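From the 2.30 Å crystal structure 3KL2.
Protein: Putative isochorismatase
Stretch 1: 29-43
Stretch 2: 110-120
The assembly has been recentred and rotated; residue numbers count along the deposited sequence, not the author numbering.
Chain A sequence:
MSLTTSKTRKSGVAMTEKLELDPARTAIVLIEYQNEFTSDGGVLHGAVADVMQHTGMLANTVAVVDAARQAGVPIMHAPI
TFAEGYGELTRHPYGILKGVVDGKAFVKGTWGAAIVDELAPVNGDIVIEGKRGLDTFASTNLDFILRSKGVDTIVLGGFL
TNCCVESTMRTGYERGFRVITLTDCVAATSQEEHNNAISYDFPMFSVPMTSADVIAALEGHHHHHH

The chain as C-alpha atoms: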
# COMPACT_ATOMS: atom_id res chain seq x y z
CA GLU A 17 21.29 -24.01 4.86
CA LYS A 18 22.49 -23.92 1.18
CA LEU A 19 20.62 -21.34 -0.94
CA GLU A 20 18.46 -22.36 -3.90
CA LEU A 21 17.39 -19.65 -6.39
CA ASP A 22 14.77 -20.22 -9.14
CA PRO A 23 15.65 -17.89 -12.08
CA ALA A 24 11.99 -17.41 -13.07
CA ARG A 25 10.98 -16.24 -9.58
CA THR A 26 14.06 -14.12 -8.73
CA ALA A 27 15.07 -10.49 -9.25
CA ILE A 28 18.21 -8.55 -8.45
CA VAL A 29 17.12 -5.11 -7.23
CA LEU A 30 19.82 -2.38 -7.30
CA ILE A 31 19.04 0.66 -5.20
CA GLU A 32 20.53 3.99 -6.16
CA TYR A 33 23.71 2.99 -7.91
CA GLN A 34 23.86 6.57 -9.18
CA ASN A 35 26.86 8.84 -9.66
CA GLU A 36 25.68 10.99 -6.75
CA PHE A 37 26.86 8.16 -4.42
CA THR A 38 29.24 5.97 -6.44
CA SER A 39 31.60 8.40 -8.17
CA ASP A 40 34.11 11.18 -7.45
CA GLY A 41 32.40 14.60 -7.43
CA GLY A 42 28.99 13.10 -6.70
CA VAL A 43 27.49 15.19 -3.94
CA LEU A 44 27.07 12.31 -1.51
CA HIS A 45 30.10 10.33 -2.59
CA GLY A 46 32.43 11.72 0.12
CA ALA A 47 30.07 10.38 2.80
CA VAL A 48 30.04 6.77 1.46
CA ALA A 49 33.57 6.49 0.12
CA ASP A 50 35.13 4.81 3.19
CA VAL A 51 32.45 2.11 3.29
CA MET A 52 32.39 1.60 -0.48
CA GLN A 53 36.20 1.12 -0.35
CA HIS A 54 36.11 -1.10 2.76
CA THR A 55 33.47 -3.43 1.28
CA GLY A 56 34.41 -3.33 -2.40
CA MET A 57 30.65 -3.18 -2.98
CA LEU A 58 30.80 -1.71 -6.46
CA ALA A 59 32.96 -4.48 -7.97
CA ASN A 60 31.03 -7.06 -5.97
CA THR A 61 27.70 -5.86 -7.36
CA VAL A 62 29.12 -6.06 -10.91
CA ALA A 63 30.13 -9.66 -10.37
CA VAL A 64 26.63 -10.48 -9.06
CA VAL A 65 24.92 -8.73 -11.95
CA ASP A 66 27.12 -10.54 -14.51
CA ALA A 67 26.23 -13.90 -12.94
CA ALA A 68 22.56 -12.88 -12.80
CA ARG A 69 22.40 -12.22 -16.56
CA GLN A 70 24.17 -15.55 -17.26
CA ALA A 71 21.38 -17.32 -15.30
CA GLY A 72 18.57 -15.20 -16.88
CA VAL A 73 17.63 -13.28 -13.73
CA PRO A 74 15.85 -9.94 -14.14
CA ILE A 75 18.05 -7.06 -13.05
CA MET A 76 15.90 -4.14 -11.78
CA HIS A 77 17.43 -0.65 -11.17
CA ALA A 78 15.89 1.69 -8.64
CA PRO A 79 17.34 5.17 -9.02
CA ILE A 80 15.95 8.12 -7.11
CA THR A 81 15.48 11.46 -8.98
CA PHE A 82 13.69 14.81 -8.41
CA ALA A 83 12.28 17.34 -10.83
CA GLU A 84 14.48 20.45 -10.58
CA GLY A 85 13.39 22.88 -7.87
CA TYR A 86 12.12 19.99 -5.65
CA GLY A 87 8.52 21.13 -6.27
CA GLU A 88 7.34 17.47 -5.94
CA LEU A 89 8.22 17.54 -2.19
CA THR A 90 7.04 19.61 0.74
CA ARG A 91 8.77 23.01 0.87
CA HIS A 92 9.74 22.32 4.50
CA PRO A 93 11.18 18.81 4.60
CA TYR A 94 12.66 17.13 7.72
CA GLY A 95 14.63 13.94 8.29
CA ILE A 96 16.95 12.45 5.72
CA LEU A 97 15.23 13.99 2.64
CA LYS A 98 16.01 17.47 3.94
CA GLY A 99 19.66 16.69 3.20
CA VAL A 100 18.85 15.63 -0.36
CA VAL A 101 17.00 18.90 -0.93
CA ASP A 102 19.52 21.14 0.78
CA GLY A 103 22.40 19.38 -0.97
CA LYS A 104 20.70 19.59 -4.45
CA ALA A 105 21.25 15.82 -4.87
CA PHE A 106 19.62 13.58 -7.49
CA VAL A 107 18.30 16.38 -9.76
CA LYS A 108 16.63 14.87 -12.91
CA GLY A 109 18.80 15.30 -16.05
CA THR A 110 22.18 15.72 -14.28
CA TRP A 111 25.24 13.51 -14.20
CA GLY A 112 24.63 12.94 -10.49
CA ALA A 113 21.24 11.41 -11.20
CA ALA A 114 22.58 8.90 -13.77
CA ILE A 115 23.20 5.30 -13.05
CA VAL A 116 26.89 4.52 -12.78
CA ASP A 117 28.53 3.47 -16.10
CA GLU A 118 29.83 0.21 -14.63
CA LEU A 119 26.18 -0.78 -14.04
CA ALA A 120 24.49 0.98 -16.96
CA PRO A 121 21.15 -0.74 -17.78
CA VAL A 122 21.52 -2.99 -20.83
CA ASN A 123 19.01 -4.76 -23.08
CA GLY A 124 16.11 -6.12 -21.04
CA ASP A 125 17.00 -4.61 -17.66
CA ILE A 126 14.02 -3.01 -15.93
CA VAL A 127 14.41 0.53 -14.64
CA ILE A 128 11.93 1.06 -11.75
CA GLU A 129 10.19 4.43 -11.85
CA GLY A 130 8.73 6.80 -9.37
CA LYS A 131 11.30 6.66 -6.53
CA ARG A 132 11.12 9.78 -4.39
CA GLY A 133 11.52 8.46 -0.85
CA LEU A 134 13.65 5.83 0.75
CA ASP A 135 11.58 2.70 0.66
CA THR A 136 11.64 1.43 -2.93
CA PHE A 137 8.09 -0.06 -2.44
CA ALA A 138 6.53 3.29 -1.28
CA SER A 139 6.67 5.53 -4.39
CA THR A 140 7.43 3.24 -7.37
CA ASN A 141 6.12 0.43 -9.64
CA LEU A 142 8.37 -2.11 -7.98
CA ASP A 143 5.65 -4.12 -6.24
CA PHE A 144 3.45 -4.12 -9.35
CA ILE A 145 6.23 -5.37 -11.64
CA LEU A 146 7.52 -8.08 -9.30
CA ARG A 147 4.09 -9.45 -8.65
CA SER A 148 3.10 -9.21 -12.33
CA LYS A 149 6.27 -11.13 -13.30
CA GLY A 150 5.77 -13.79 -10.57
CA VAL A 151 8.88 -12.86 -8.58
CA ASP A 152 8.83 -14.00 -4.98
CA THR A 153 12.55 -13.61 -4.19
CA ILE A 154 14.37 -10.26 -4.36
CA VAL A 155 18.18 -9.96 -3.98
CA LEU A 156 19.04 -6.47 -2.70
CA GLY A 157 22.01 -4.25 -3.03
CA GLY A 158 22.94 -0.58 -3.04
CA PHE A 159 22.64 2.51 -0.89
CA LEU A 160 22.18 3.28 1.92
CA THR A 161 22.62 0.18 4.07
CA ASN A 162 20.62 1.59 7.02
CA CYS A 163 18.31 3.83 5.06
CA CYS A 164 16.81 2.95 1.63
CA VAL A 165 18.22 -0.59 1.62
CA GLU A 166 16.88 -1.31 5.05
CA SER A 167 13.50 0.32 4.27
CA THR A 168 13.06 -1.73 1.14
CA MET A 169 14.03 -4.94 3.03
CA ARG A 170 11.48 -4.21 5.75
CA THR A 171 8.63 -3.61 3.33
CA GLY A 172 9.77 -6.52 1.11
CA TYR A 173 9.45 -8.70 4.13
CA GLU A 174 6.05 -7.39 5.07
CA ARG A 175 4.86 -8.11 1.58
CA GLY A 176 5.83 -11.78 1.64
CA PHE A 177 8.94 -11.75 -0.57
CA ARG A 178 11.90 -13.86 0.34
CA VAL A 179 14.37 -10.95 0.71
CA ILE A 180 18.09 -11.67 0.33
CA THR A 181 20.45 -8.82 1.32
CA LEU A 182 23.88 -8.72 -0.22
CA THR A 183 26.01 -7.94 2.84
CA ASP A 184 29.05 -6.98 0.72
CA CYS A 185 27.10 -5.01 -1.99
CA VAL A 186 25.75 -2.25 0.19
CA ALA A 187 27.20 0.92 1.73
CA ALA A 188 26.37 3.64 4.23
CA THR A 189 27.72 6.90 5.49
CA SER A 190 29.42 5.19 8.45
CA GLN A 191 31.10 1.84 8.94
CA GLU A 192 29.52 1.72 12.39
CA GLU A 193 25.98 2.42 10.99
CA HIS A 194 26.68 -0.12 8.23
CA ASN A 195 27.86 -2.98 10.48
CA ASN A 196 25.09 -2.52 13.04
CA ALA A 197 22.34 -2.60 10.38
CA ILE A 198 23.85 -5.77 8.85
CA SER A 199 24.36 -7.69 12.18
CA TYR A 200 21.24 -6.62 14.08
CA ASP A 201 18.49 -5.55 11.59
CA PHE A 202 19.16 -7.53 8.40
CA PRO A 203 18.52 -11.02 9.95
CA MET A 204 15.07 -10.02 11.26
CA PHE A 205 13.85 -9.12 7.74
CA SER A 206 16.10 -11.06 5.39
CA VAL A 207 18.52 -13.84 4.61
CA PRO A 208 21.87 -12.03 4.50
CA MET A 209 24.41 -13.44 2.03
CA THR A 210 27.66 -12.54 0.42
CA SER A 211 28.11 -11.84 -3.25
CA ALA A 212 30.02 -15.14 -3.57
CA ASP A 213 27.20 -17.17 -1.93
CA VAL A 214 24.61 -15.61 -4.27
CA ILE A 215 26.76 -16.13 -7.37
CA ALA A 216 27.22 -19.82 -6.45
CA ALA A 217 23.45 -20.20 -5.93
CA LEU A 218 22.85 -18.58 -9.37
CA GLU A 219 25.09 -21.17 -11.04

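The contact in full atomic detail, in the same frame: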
# COMPACT_ATOMS: atom_id res chain seq x y z
N VAL A 29 17.65 -6.46 -7.33
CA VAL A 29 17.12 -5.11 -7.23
C VAL A 29 18.24 -4.21 -6.71
O VAL A 29 18.73 -4.42 -5.59
CB VAL A 29 15.90 -5.06 -6.31
CG1 VAL A 29 15.32 -3.69 -6.29
CG2 VAL A 29 14.83 -6.15 -6.74
N LEU A 30 18.66 -3.25 -7.54
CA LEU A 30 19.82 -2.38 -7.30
C LEU A 30 19.40 -0.96 -6.94
O LEU A 30 18.88 -0.23 -7.78
CB LEU A 30 20.67 -2.31 -8.56
CG LEU A 30 21.20 -3.68 -9.02
CD1 LEU A 30 22.05 -3.51 -10.32
CD2 LEU A 30 21.99 -4.40 -7.86
N ILE A 31 19.63 -0.56 -5.69
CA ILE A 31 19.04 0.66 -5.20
C ILE A 31 20.07 1.75 -5.29
O ILE A 31 21.11 1.68 -4.61
CB ILE A 31 18.57 0.55 -3.74
CG1 ILE A 31 17.53 -0.56 -3.59
CG2 ILE A 31 17.98 1.90 -3.27
CD1 ILE A 31 17.01 -0.76 -2.16
N GLU A 32 19.77 2.75 -6.09
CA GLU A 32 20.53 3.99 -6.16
C GLU A 32 22.02 3.87 -6.50
O GLU A 32 22.85 4.62 -5.97
CB GLU A 32 20.32 4.76 -4.86
CG GLU A 32 18.96 5.49 -4.89
CD GLU A 32 18.31 5.58 -3.56
OE1 GLU A 32 17.06 5.52 -3.55
OE2 GLU A 32 19.04 5.69 -2.53
N TYR A 33 22.36 2.98 -7.43
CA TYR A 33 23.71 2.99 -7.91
C TYR A 33 23.91 4.13 -8.90
O TYR A 33 24.19 3.89 -10.06
CB TYR A 33 24.05 1.68 -8.56
CG TYR A 33 24.26 0.53 -7.60
CD1 TYR A 33 25.53 0.12 -7.23
CD2 TYR A 33 23.18 -0.17 -7.09
CE1 TYR A 33 25.71 -1.00 -6.38
CE2 TYR A 33 23.35 -1.24 -6.24
CZ TYR A 33 24.61 -1.66 -5.91
OH TYR A 33 24.71 -2.74 -5.08
N GLN A 34 23.77 5.37 -8.39
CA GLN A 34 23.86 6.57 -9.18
C GLN A 34 25.14 7.31 -8.85
O GLN A 34 25.63 7.21 -7.74
CB GLN A 34 22.66 7.49 -8.91
CG GLN A 34 21.32 6.96 -9.48
CD GLN A 34 20.16 7.49 -8.75
OE1 GLN A 34 19.77 6.93 -7.72
NE2 GLN A 34 19.63 8.63 -9.20
N ASN A 35 25.63 8.11 -9.81
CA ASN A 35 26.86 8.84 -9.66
C ASN A 35 26.88 9.58 -8.34
O ASN A 35 27.90 9.56 -7.65
CB ASN A 35 27.10 9.82 -10.83
CG ASN A 35 27.42 9.11 -12.14
OD1 ASN A 35 28.27 8.22 -12.17
ND2 ASN A 35 26.71 9.49 -13.23
N GLU A 36 25.75 10.17 -7.95
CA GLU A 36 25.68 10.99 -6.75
C GLU A 36 26.30 10.31 -5.51
O GLU A 36 26.83 11.00 -4.63
CB GLU A 36 24.24 11.44 -6.47
CG GLU A 36 24.18 12.81 -5.84
CD GLU A 36 24.30 13.91 -6.88
OE1 GLU A 36 23.24 14.26 -7.45
OE2 GLU A 36 25.44 14.42 -7.11
N PHE A 37 26.27 8.98 -5.49
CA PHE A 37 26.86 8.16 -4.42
C PHE A 37 28.16 7.49 -4.83
O PHE A 37 29.13 7.47 -4.07
CB PHE A 37 25.88 7.01 -4.04
CG PHE A 37 24.78 7.39 -3.10
CD1 PHE A 37 25.03 8.08 -1.93
CD2 PHE A 37 23.49 6.96 -3.34
CE1 PHE A 37 23.97 8.41 -1.02
CE2 PHE A 37 22.43 7.26 -2.44
CZ PHE A 37 22.67 7.98 -1.30
N THR A 38 28.17 6.89 -6.03
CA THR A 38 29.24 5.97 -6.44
C THR A 38 30.54 6.61 -6.90
O THR A 38 31.58 5.96 -6.87
CB THR A 38 28.78 5.15 -7.65
OG1 THR A 38 28.34 6.07 -8.65
CG2 THR A 38 27.64 4.19 -7.27
N SER A 39 30.50 7.86 -7.36
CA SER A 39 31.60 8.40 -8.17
C SER A 39 32.13 9.73 -7.67
O SER A 39 31.37 10.55 -7.15
CB SER A 39 31.10 8.60 -9.61
OG SER A 39 30.30 7.51 -10.05
N ASP A 40 33.43 9.95 -7.87
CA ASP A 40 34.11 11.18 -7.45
C ASP A 40 33.38 12.41 -7.98
O ASP A 40 33.10 12.48 -9.17
CB ASP A 40 35.58 11.20 -7.95
CG ASP A 40 36.55 10.39 -7.03
OD1 ASP A 40 36.17 10.01 -5.90
OD2 ASP A 40 37.71 10.13 -7.45
N GLY A 41 33.06 13.35 -7.09
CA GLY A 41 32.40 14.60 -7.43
C GLY A 41 30.89 14.53 -7.23
O GLY A 41 30.21 15.56 -7.23
N GLY A 42 30.37 13.31 -7.08
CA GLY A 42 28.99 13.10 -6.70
C GLY A 42 28.80 13.75 -5.34
O GLY A 42 29.68 13.70 -4.49
N VAL A 43 27.65 14.35 -5.13
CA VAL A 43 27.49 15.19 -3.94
C VAL A 43 27.48 14.41 -2.64
O VAL A 43 27.73 14.97 -1.58
CB VAL A 43 26.19 16.02 -4.03
CG1 VAL A 43 25.72 16.45 -2.62
CG2 VAL A 43 26.42 17.24 -4.97
N THR A 110 20.80 15.40 -14.66
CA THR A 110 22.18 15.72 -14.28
C THR A 110 23.00 14.46 -14.25
O THR A 110 22.48 13.36 -14.19
CB THR A 110 22.29 16.32 -12.88
OG1 THR A 110 21.80 15.36 -11.91
CG2 THR A 110 21.51 17.61 -12.79
N TRP A 111 24.31 14.62 -14.29
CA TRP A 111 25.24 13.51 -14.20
C TRP A 111 25.03 12.78 -12.88
O TRP A 111 25.04 11.53 -12.84
CB TRP A 111 26.68 14.03 -14.33
CG TRP A 111 27.77 13.04 -14.00
CD1 TRP A 111 28.33 12.09 -14.84
CD2 TRP A 111 28.46 12.92 -12.75
NE1 TRP A 111 29.32 11.38 -14.17
CE2 TRP A 111 29.43 11.88 -12.90
CE3 TRP A 111 28.36 13.60 -11.52
CZ2 TRP A 111 30.29 11.51 -11.87
CZ3 TRP A 111 29.23 13.22 -10.47
CH2 TRP A 111 30.17 12.17 -10.66
N GLY A 112 24.82 13.55 -11.82
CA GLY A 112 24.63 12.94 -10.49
C GLY A 112 23.50 11.94 -10.41
O GLY A 112 23.60 10.91 -9.69
N ALA A 113 22.44 12.22 -11.16
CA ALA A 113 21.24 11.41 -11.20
C ALA A 113 21.38 10.16 -12.04
O ALA A 113 20.56 9.28 -11.89
CB ALA A 113 20.03 12.27 -11.76
N ALA A 114 22.39 10.06 -12.91
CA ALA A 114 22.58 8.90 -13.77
C ALA A 114 23.12 7.70 -13.04
O ALA A 114 23.95 7.81 -12.11
CB ALA A 114 23.54 9.21 -14.91
N ILE A 115 22.68 6.54 -13.53
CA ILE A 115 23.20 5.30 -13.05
C ILE A 115 24.65 5.23 -13.43
O ILE A 115 25.06 5.77 -14.46
CB ILE A 115 22.45 4.10 -13.61
CG1 ILE A 115 21.03 4.09 -13.03
CG2 ILE A 115 23.19 2.83 -13.23
CD1 ILE A 115 20.08 3.11 -13.68
N VAL A 116 25.45 4.58 -12.59
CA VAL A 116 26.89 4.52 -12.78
C VAL A 116 27.24 3.67 -14.03
O VAL A 116 26.60 2.64 -14.28
CB VAL A 116 27.58 4.02 -11.48
CG1 VAL A 116 27.17 2.59 -11.17
CG2 VAL A 116 29.12 4.17 -11.55
N ASP A 117 28.24 4.10 -14.80
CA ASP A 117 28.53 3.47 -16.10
C ASP A 117 28.77 1.97 -15.97
O ASP A 117 28.28 1.17 -16.76
CB ASP A 117 29.74 4.13 -16.77
CG ASP A 117 29.50 5.59 -17.10
OD1 ASP A 117 28.33 5.96 -17.39
OD2 ASP A 117 30.49 6.37 -17.06
N GLU A 118 29.49 1.60 -14.92
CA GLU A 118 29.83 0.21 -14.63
C GLU A 118 28.57 -0.68 -14.52
O GLU A 118 28.63 -1.89 -14.70
CB GLU A 118 30.60 0.17 -13.29
CG GLU A 118 32.08 0.65 -13.35
CD GLU A 118 32.29 2.09 -13.92
OE1 GLU A 118 31.43 3.00 -13.70
OE2 GLU A 118 33.33 2.30 -14.60
N LEU A 119 27.43 -0.07 -14.20
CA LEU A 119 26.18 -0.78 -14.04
C LEU A 119 25.09 -0.17 -14.92
O LEU A 119 23.93 -0.19 -14.58
CB LEU A 119 25.76 -0.75 -12.55
CG LEU A 119 26.62 -1.68 -11.69
CD1 LEU A 119 26.66 -1.30 -10.19
CD2 LEU A 119 26.13 -3.11 -11.88
N ALA A 120 25.47 0.39 -16.06
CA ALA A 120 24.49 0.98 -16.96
C ALA A 120 23.50 -0.12 -17.38
O ALA A 120 23.91 -1.24 -17.73
CB ALA A 120 25.14 1.61 -18.17
O HOH W 1 29.53 6.50 -13.82
O HOH W 2 22.19 16.07 -9.10

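This contact is chiefly a polar, backbone-led junction, in which a single beta bridge and the first turn of a short helix are tied to a neighbouring loop, with a small apolar patch at one end. The bridge pairs Gln-34 with Ile-115: Val-116 N donates to Tyr-33 O and Asn-35 N to Ala-114 O, both at 2.9 Å. Next along, Glu-36 N donates to Gly-112 O (2.9 Å), so amides at the start of the helix, which lack partners within it, find carbonyls across the gap.

Asn-35 does most with its side chain. Its ND2 donates to Trp-111 O at 2.7 Å, nearly straight at 171°, while OD1 accepts from a water that in turn accepts a hydrogen bond from Asp-117 N. Its CB sits over the six-membered ring of Trp-111, 3.6 Å from the centroid, and the same indole meets Gly-42 N with its edge (CZ3, 3.6 Å). Gln-34, the N-cap residue, reaches across through NE2 to Ala-113 O (2.9 Å).

Glycine suits position 112, because a CB there would clash with Glu-36 OE1. The partner carboxylate oxygen, Glu-36 OE2, accepts from Val-43 N (3.0 Å).

At the apolar end, Leu-119 CD1 packs 3.5 Å from Tyr-33 CD1, and Val-116 CG1 lies 4.2 Å from Tyr-33 CB; all three residues are buried, and the branched hydrocarbon packs on the tyrosine without leaving a polar group unpaired.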